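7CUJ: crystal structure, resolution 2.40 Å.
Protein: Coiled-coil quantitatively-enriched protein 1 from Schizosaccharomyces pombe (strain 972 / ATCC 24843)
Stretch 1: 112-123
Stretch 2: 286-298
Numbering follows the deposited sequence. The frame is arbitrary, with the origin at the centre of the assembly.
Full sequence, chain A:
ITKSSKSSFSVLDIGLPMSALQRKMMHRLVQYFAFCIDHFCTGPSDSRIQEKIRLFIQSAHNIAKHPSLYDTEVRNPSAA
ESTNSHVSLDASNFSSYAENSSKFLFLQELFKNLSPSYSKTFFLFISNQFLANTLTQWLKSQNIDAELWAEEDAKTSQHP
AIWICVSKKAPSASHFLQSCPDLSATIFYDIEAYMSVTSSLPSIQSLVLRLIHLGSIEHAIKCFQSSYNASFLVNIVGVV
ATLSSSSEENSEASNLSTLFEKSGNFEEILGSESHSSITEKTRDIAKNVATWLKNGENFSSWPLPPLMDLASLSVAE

Stretch 1 112-123: KNLSPSYSKTFF
Stretch 2, residues 286-298: AKNVATWLKNGEN

The contact packs an irregular loop, which leaves one helix and leads into a β-strand, along one side of a second helix, with a small apolar centre flanked by two lysine-mediated polar links; together the stretches bury 498 Å².

Residues 286-294 form the last turns of a helix, held by regular i to i+4 backbone bonds such as Lys 294 N to Ala 290 O (3.0 Å). Asn 295 is the first residue to leave helical geometry (phi/psi -102/41), and Gly 296 (75/20) and Glu 297 (44/64) then adopt positive phi. This end is tied back by Trp 292 (chi1 t), whose NE1 donates to Asn 298 O at 2.6 Å. In the other stretch Ser 115 leaves helical geometry with positive phi (70/-173), and the chain then runs through Tyr 118 (-62/140) and Lys 120 (-117/149) to extended Phe 122 and Phe 123. The register follows the helix in the same sense: CA atoms approach to 6.2 Å for Asn 113 and Lys 287, 5.6 Å for Leu 114 and Ala 290, and 6.7 Å for Tyr 118 and Lys 294.

The close approach at Ala 290 accompanies a short methyl side chain pointing toward the loop. Leu 114 (chi1 t, chi2 p) starts sideways but brings CD1 to 3.8 Å from Ala 290 CB. One turn on, Leu 293 (m, t) meets two aromatic rings. Tyr 118 (chi1 t, chi2 85°) places CE1 4.0 Å from Leu 293 CB, while Leu 293 O lies at its ring edge, 3.5 Å from Tyr 118 CE1. Phe 122 (chi1 m, chi2 -66°) presents its ring edge, with CZ 3.7 Å from Leu 293 CD1.

Near the start of the loop, Lys 294 (m, t, t, t) extends its chain past Leu 114, so that Lys 294 NZ donates a hydrogen bond to Asn 113 O at 2.7 Å, pairing a charged ammonium with a backbone carbonyl. The CA-to-CB bond of Asn 113 points toward the helix, and with chi1 m and chi2 -64° its ND2 lies 3.4 Å from Lys 287 CG, a van der Waals contact with the aliphatic part of that lysine.

Beyond the helix end, the fully extended Lys 120 (all t) reaches Glu 297 (p, t, chi3 58°). Opposite charges form a salt bridge, Lys 120 NZ to Glu 297 OE2 at 2.9 Å, accompanied by a weak hydrogen bond from Lys 120 NZ to Glu 297 OE1 at 3.1 Å. Tyr 118 OH is buried nearby without a polar partner, 4.2 Å from Glu 297 OE1.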

ATOM      1  N   LYS A 112       2.367   1.895 -45.419  1.00 70.27           N
ATOM      2  CA  LYS A 112       3.621   1.982 -46.150  1.00 74.95           C
ATOM      3  C   LYS A 112       3.715   0.833 -47.152  1.00 79.27           C
ATOM      4  O   LYS A 112       4.224   1.013 -48.257  1.00 82.34           O
ATOM      5  CB  LYS A 112       4.792   1.922 -45.164  1.00 75.93           C
ATOM      6  CG  LYS A 112       6.070   2.630 -45.595  1.00 80.12           C
ATOM      7  CD  LYS A 112       7.101   2.671 -44.488  1.00 80.62           C
ATOM      8  CE  LYS A 112       8.063   3.834 -44.605  1.00 83.24           C
ATOM      9  NZ  LYS A 112       8.780   4.074 -43.330  1.00 80.76           N
ATOM     10  N   ASN A 113       3.217  -0.344 -46.750  1.00 78.82           N
ATOM     11  CA  ASN A 113       3.308  -1.563 -47.539  1.00 79.81           C
ATOM     12  C   ASN A 113       1.967  -1.876 -48.201  1.00 80.00           C
ATOM     13  O   ASN A 113       1.845  -2.885 -48.891  1.00 80.22           O
ATOM     14  CB  ASN A 113       3.791  -2.750 -46.701  1.00 78.94           C
ATOM     15  CG  ASN A 113       5.270  -2.693 -46.382  1.00 84.01           C
ATOM     16  OD1 ASN A 113       6.109  -2.746 -47.280  1.00 89.18           O
ATOM     17  ND2 ASN A 113       5.600  -2.593 -45.104  1.00 82.66           N
ATOM     18  N   LEU A 114       0.966  -1.013 -47.988  1.00 79.47           N
ATOM     19  CA  LEU A 114      -0.340  -1.203 -48.601  1.00 83.64           C
ATOM     20  C   LEU A 114      -0.417  -0.403 -49.901  1.00 91.26           C
ATOM     21  O   LEU A 114      -1.071  -0.834 -50.850  1.00 94.64           O
ATOM     22  CB  LEU A 114      -1.442  -0.799 -47.614  1.00 77.51           C
ATOM     23  CG  LEU A 114      -2.775  -1.536 -47.754  1.00 76.68           C
ATOM     24  CD1 LEU A 114      -2.577  -3.045 -47.795  1.00 72.86           C
ATOM     25  CD2 LEU A 114      -3.710  -1.159 -46.616  1.00 74.84           C
ATOM     26  N   SER A 115       0.248   0.762 -49.921  1.00 95.97           N
ATOM     27  CA  SER A 115       0.511   1.524 -51.135  1.00105.68           C
ATOM     28  C   SER A 115      -0.782   2.131 -51.689  1.00109.37           C
ATOM     29  O   SER A 115      -1.821   2.059 -51.032  1.00110.77           O
ATOM     30  CB  SER A 115       1.237   0.675 -52.162  1.00109.49           C
ATOM     31  OG  SER A 115       2.280  -0.081 -51.560  1.00107.55           O
ATOM     32  N   PRO A 116      -0.779   2.769 -52.890  1.00112.44           N
ATOM     33  CA  PRO A 116      -1.998   3.365 -53.442  1.00110.87           C
ATOM     34  C   PRO A 116      -2.905   2.408 -54.218  1.00110.33           C
ATOM     35  O   PRO A 116      -3.948   2.822 -54.721  1.00107.36           O
ATOM     36  CB  PRO A 116      -1.439   4.447 -54.379  1.00112.29           C
ATOM     37  CG  PRO A 116      -0.139   3.861 -54.889  1.00112.71           C
ATOM     38  CD  PRO A 116       0.390   2.999 -53.759  1.00112.61           C
ATOM     39  N   SER A 117      -2.504   1.133 -54.304  1.00109.03           N
ATOM     40  CA  SER A 117      -3.266   0.121 -55.021  1.00107.47           C
ATOM     41  C   SER A 117      -4.554  -0.206 -54.267  1.00106.12           C
ATOM     42  O   SER A 117      -5.643  -0.139 -54.835  1.00107.10           O
ATOM     43  CB  SER A 117      -2.434  -1.114 -55.276  1.00107.90           C
ATOM     44  OG  SER A 117      -1.920  -1.643 -54.062  1.00104.57           O
ATOM     45  N   TYR A 118      -4.406  -0.549 -52.980  1.00103.47           N
ATOM     46  CA  TYR A 118      -5.504  -0.924 -52.102  1.00 98.28           C
ATOM     47  C   TYR A 118      -6.473   0.247 -51.954  1.00 97.68           C
ATOM     48  O   TYR A 118      -6.044   1.394 -51.837  1.00 91.69           O
ATOM     49  CB  TYR A 118      -4.942  -1.345 -50.743  1.00 95.23           C
ATOM     50  CG  TYR A 118      -5.926  -1.962 -49.780  1.00 91.08           C
ATOM     51  CD1 TYR A 118      -6.224  -3.316 -49.830  1.00 90.21           C
ATOM     52  CD2 TYR A 118      -6.539  -1.200 -48.797  1.00 89.12           C
ATOM     53  CE1 TYR A 118      -7.117  -3.896 -48.942  1.00 87.57           C
ATOM     54  CE2 TYR A 118      -7.430  -1.765 -47.897  1.00 87.00           C
ATOM     55  CZ  TYR A 118      -7.722  -3.117 -47.970  1.00 86.53           C
ATOM     56  OH  TYR A 118      -8.601  -3.680 -47.090  1.00 84.62           O
ATOM     57  N   SER A 119      -7.778  -0.059 -51.951  1.00 99.45           N
ATOM     58  CA  SER A 119      -8.808   0.968 -51.899  1.00100.70           C
ATOM     59  C   SER A 119     -10.052   0.489 -51.148  1.00 99.92           C
ATOM     60  O   SER A 119     -11.148   0.451 -51.707  1.00108.47           O
ATOM     61  CB  SER A 119      -9.139   1.489 -53.281  1.00101.72           C
ATOM     62  OG  SER A 119      -9.579   0.440 -54.132  1.00 99.67           O
ATOM     63  N   LYS A 120      -9.863   0.133 -49.871  1.00 94.18           N
ATOM     64  CA  LYS A 120     -10.951  -0.073 -48.927  1.00 87.04           C
ATOM     65  C   LYS A 120     -10.809   0.963 -47.816  1.00 78.49           C
ATOM     66  O   LYS A 120      -9.696   1.366 -47.485  1.00 71.11           O
ATOM     67  CB  LYS A 120     -10.908  -1.500 -48.369  1.00 89.51           C
ATOM     68  CG  LYS A 120     -12.077  -1.916 -47.485  1.00 91.11           C
ATOM     69  CD  LYS A 120     -11.812  -3.206 -46.734  1.00 91.38           C
ATOM     70  CE  LYS A 120     -13.073  -3.956 -46.360  1.00 92.82           C
ATOM     71  NZ  LYS A 120     -12.768  -5.231 -45.669  1.00 96.69           N
ATOM     72  N   THR A 121     -11.944   1.390 -47.251  1.00 76.65           N
ATOM     73  CA  THR A 121     -11.966   2.444 -46.249  1.00 77.41           C
ATOM     74  C   THR A 121     -11.846   1.826 -44.856  1.00 72.65           C
ATOM     75  O   THR A 121     -12.681   1.011 -44.467  1.00 71.94           O
ATOM     76  CB  THR A 121     -13.224   3.314 -46.393  1.00 81.21           C
ATOM     77  OG1 THR A 121     -14.368   2.488 -46.165  1.00 84.46           O
ATOM     78  CG2 THR A 121     -13.339   3.978 -47.748  1.00 81.82           C
ATOM     79  N   PHE A 122     -10.801   2.219 -44.115  1.00 67.81           N
ATOM     80  CA  PHE A 122     -10.595   1.738 -42.758  1.00 63.10           C
ATOM     81  C   PHE A 122     -11.356   2.600 -41.755  1.00 61.91           C
ATOM     82  O   PHE A 122     -11.459   3.813 -41.918  1.00 59.87           O
ATOM     83  CB  PHE A 122      -9.113   1.736 -42.377  1.00 60.18           C
ATOM     84  CG  PHE A 122      -8.318   0.573 -42.909  1.00 61.54           C
ATOM     85  CD1 PHE A 122      -8.569  -0.721 -42.477  1.00 61.59           C
ATOM     86  CD2 PHE A 122      -7.311   0.775 -43.837  1.00 62.62           C
ATOM     87  CE1 PHE A 122      -7.833  -1.789 -42.971  1.00 63.27           C
ATOM     88  CE2 PHE A 122      -6.573  -0.291 -44.329  1.00 62.32           C
ATOM     89  CZ  PHE A 122      -6.837  -1.571 -43.897  1.00 62.63           C
ATOM     90  N   PHE A 123     -11.878   1.935 -40.717  1.00 61.64           N
ATOM     91  CA  PHE A 123     -12.371   2.573 -39.508  1.00 61.75           C
ATOM     92  C   PHE A 123     -11.487   2.147 -38.340  1.00 56.16           C
ATOM     93  O   PHE A 123     -11.360   0.955 -38.066  1.00 53.85           O
ATOM     94  CB  PHE A 123     -13.810   2.140 -39.214  1.00 68.30           C
ATOM     95  CG  PHE A 123     -14.877   3.072 -39.724  1.00 76.35           C
ATOM     96  CD1 PHE A 123     -15.298   4.153 -38.963  1.00 78.74           C
ATOM     97  CD2 PHE A 123     -15.469   2.865 -40.962  1.00 82.35           C
ATOM     98  CE1 PHE A 123     -16.283   5.011 -39.430  1.00 84.29           C
ATOM     99  CE2 PHE A 123     -16.454   3.722 -41.429  1.00 89.18           C
ATOM    100  CZ  PHE A 123     -16.860   4.793 -40.662  1.00 90.22           C
ATOM    101  N   ALA A 286       3.349  -6.154 -39.831  1.00 49.57           N
ATOM    102  CA  ALA A 286       2.673  -5.164 -40.656  1.00 51.52           C
ATOM    103  C   ALA A 286       2.674  -5.583 -42.126  1.00 54.06           C
ATOM    104  O   ALA A 286       1.654  -5.453 -42.803  1.00 54.48           O
ATOM    105  CB  ALA A 286       3.304  -3.807 -40.465  1.00 50.82           C
ATOM    106  N   LYS A 287       3.822  -6.078 -42.609  1.00 58.22           N
ATOM    107  CA  LYS A 287       3.965  -6.550 -43.978  1.00 61.54           C
ATOM    108  C   LYS A 287       2.989  -7.697 -44.234  1.00 61.73           C
ATOM    109  O   LYS A 287       2.301  -7.709 -45.253  1.00 63.53           O
ATOM    110  CB  LYS A 287       5.411  -6.973 -44.259  1.00 66.17           C
ATOM    111  CG  LYS A 287       6.390  -5.823 -44.462  1.00 69.64           C
ATOM    112  CD  LYS A 287       7.846  -6.235 -44.465  1.00 74.86           C
ATOM    113  CE  LYS A 287       8.775  -5.054 -44.657  1.00 78.34           C
ATOM    114  NZ  LYS A 287      10.199  -5.461 -44.650  1.00 82.43           N
ATOM    115  N   ASN A 288       2.927  -8.636 -43.280  1.00 60.66           N
ATOM    116  CA  ASN A 288       2.117  -9.841 -43.378  1.00 59.83           C
ATOM    117  C   ASN A 288       0.632  -9.496 -43.468  1.00 55.92           C
ATOM    118  O   ASN A 288      -0.089 -10.097 -44.263  1.00 56.94           O
ATOM    119  CB  ASN A 288       2.371 -10.796 -42.208  1.00 60.53           C
ATOM    120  CG  ASN A 288       3.511 -11.758 -42.456  1.00 64.46           C
ATOM    121  OD1 ASN A 288       3.308 -12.969 -42.474  1.00 69.23           O
ATOM    122  ND2 ASN A 288       4.711 -11.236 -42.649  1.00 65.07           N
ATOM    123  N   VAL A 289       0.185  -8.548 -42.635  1.00 52.63           N
ATOM    124  CA  VAL A 289      -1.220  -8.177 -42.551  1.00 50.29           C
ATOM    125  C   VAL A 289      -1.617  -7.443 -43.831  1.00 52.09           C
ATOM    126  O   VAL A 289      -2.695  -7.684 -44.373  1.00 53.27           O
ATOM    127  CB  VAL A 289      -1.534  -7.358 -41.280  1.00 46.90           C
ATOM    128  CG1 VAL A 289      -2.945  -6.787 -41.288  1.00 43.51           C
ATOM    129  CG2 VAL A 289      -1.308  -8.167 -40.012  1.00 44.43           C
ATOM    130  N   ALA A 290      -0.733  -6.558 -44.306  1.00 53.72           N
ATOM    131  CA  ALA A 290      -0.969  -5.802 -45.527  1.00 56.03           C
ATOM    132  C   ALA A 290      -1.133  -6.773 -46.692  1.00 58.08           C
ATOM    133  O   ALA A 290      -2.159  -6.760 -47.371  1.00 58.99           O
ATOM    134  CB  ALA A 290       0.159  -4.825 -45.763  1.00 56.17           C
ATOM    135  N   THR A 291      -0.120  -7.630 -46.880  1.00 59.92           N
ATOM    136  CA  THR A 291      -0.127  -8.687 -47.878  1.00 61.22           C
ATOM    137  C   THR A 291      -1.443  -9.453 -47.799  1.00 60.84           C
ATOM    138  O   THR A 291      -2.055  -9.744 -48.822  1.00 65.23           O
ATOM    139  CB  THR A 291       1.079  -9.618 -47.694  1.00 62.11           C
ATOM    140  OG1 THR A 291       2.258  -8.813 -47.714  1.00 62.63           O
ATOM    141  CG2 THR A 291       1.175 -10.694 -48.753  1.00 65.12           C
ATOM    142  N   TRP A 292      -1.873  -9.751 -46.568  1.00 58.40           N
ATOM    143  CA  TRP A 292      -3.076 -10.526 -46.322  1.00 57.26           C
ATOM    144  C   TRP A 292      -4.320  -9.783 -46.813  1.00 59.66           C
ATOM    145  O   TRP A 292      -5.209 -10.398 -47.400  1.00 62.01           O
ATOM    146  CB  TRP A 292      -3.184 -10.894 -44.839  1.00 53.92           C
ATOM    147  CG  TRP A 292      -4.417 -11.680 -44.529  1.00 53.02           C
ATOM    148  CD1 TRP A 292      -4.634 -13.000 -44.796  1.00 54.19           C
ATOM    149  CD2 TRP A 292      -5.619 -11.189 -43.909  1.00 51.93           C
ATOM    150  NE1 TRP A 292      -5.884 -13.366 -44.379  1.00 54.54           N
ATOM    151  CE2 TRP A 292      -6.512 -12.280 -43.828  1.00 53.10           C
ATOM    152  CE3 TRP A 292      -6.025  -9.945 -43.410  1.00 49.97           C
ATOM    153  CZ2 TRP A 292      -7.783 -12.160 -43.266  1.00 52.47           C
ATOM    154  CZ3 TRP A 292      -7.283  -9.826 -42.858  1.00 49.49           C
ATOM    155  CH2 TRP A 292      -8.148 -10.921 -42.790  1.00 50.90           C
ATOM    156  N   LEU A 293      -4.372  -8.468 -46.561  1.00 57.41           N
ATOM    157  CA  LEU A 293      -5.516  -7.642 -46.925  1.00 57.75           C
ATOM    158  C   LEU A 293      -5.611  -7.495 -48.444  1.00 60.24           C
ATOM    159  O   LEU A 293      -6.710  -7.410 -48.991  1.00 59.18           O
ATOM    160  CB  LEU A 293      -5.390  -6.271 -46.252  1.00 54.07           C
ATOM    161  CG  LEU A 293      -5.746  -6.216 -44.767  1.00 50.99           C
ATOM    162  CD1 LEU A 293      -5.220  -4.934 -44.141  1.00 47.57           C
ATOM    163  CD2 LEU A 293      -7.248  -6.326 -44.558  1.00 50.00           C
ATOM    164  N   LYS A 294      -4.447  -7.459 -49.109  1.00 62.88           N
ATOM    165  CA  LYS A 294      -4.356  -7.320 -50.554  1.00 66.04           C
ATOM    166  C   LYS A 294      -4.974  -8.538 -51.238  1.00 69.23           C
ATOM    167  O   LYS A 294      -5.512  -8.417 -52.335  1.00 71.34           O
ATOM    168  CB  LYS A 294      -2.893  -7.192 -50.990  1.00 69.16           C
ATOM    169  CG  LYS A 294      -2.205  -5.878 -50.651  1.00 66.96           C
ATOM    170  CD  LYS A 294      -0.727  -5.924 -50.962  1.00 70.18           C
ATOM    171  CE  LYS A 294       0.011  -4.670 -50.552  1.00 70.18           C
ATOM    172  NZ  LYS A 294       1.474  -4.823 -50.721  1.00 73.25           N
ATOM    173  N   ASN A 295      -4.889  -9.698 -50.574  1.00 68.41           N
ATOM    174  CA  ASN A 295      -5.289 -10.974 -51.146  1.00 69.45           C
ATOM    175  C   ASN A 295      -6.659 -11.396 -50.612  1.00 69.64           C
ATOM    176  O   ASN A 295      -6.870 -12.565 -50.295  1.00 72.52           O
ATOM    177  CB  ASN A 295      -4.228 -12.059 -50.916  1.00 69.06           C
ATOM    178  CG  ASN A 295      -2.823 -11.656 -51.321  1.00 68.30           C
ATOM    179  OD1 ASN A 295      -2.612 -10.595 -51.907  1.00 69.48           O
ATOM    180  ND2 ASN A 295      -1.852 -12.498 -51.006  1.00 66.05           N
ATOM    181  N   GLY A 296      -7.584 -10.435 -50.501  1.00 67.63           N
ATOM    182  CA  GLY A 296      -9.003 -10.716 -50.328  1.00 69.66           C
ATOM    183  C   GLY A 296      -9.389 -11.183 -48.926  1.00 69.28           C
ATOM    184  O   GLY A 296     -10.450 -11.777 -48.748  1.00 71.49           O
ATOM    185  N   GLU A 297      -8.527 -10.895 -47.940  1.00 69.14           N
ATOM    186  CA  GLU A 297      -8.752 -11.162 -46.522  1.00 67.68           C
ATOM    187  C   GLU A 297      -9.328 -12.563 -46.286  1.00 66.53           C
ATOM    188  O   GLU A 297     -10.438 -12.713 -45.773  1.00 67.40           O
ATOM    189  CB  GLU A 297      -9.484 -10.007 -45.823  1.00 69.54           C
ATOM    190  CG  GLU A 297     -10.843  -9.638 -46.402  1.00 74.67           C
ATOM    191  CD  GLU A 297     -11.313  -8.226 -46.079  1.00 73.47           C
ATOM    192  OE1 GLU A 297     -10.591  -7.266 -46.422  1.00 74.19           O
ATOM    193  OE2 GLU A 297     -12.400  -8.086 -45.483  1.00 74.26           O
ATOM    194  N   ASN A 298      -8.532 -13.583 -46.634  1.00 64.26           N
ATOM    195  CA  ASN A 298      -8.869 -14.984 -46.422  1.00 67.33           C
ATOM    196  C   ASN A 298      -8.782 -15.336 -44.938  1.00 63.80           C
ATOM    197  O   ASN A 298      -7.737 -15.158 -44.318  1.00 62.41           O
ATOM    198  CB  ASN A 298      -7.904 -15.907 -47.171  1.00 73.75           C
ATOM    199  CG  ASN A 298      -8.104 -15.908 -48.670  1.00 77.81           C
ATOM    200  OD1 ASN A 298      -8.956 -16.628 -49.185  1.00 84.52           O
ATOM    201  ND2 ASN A 298      -7.314 -15.118 -49.379  1.00 80.67           N
TER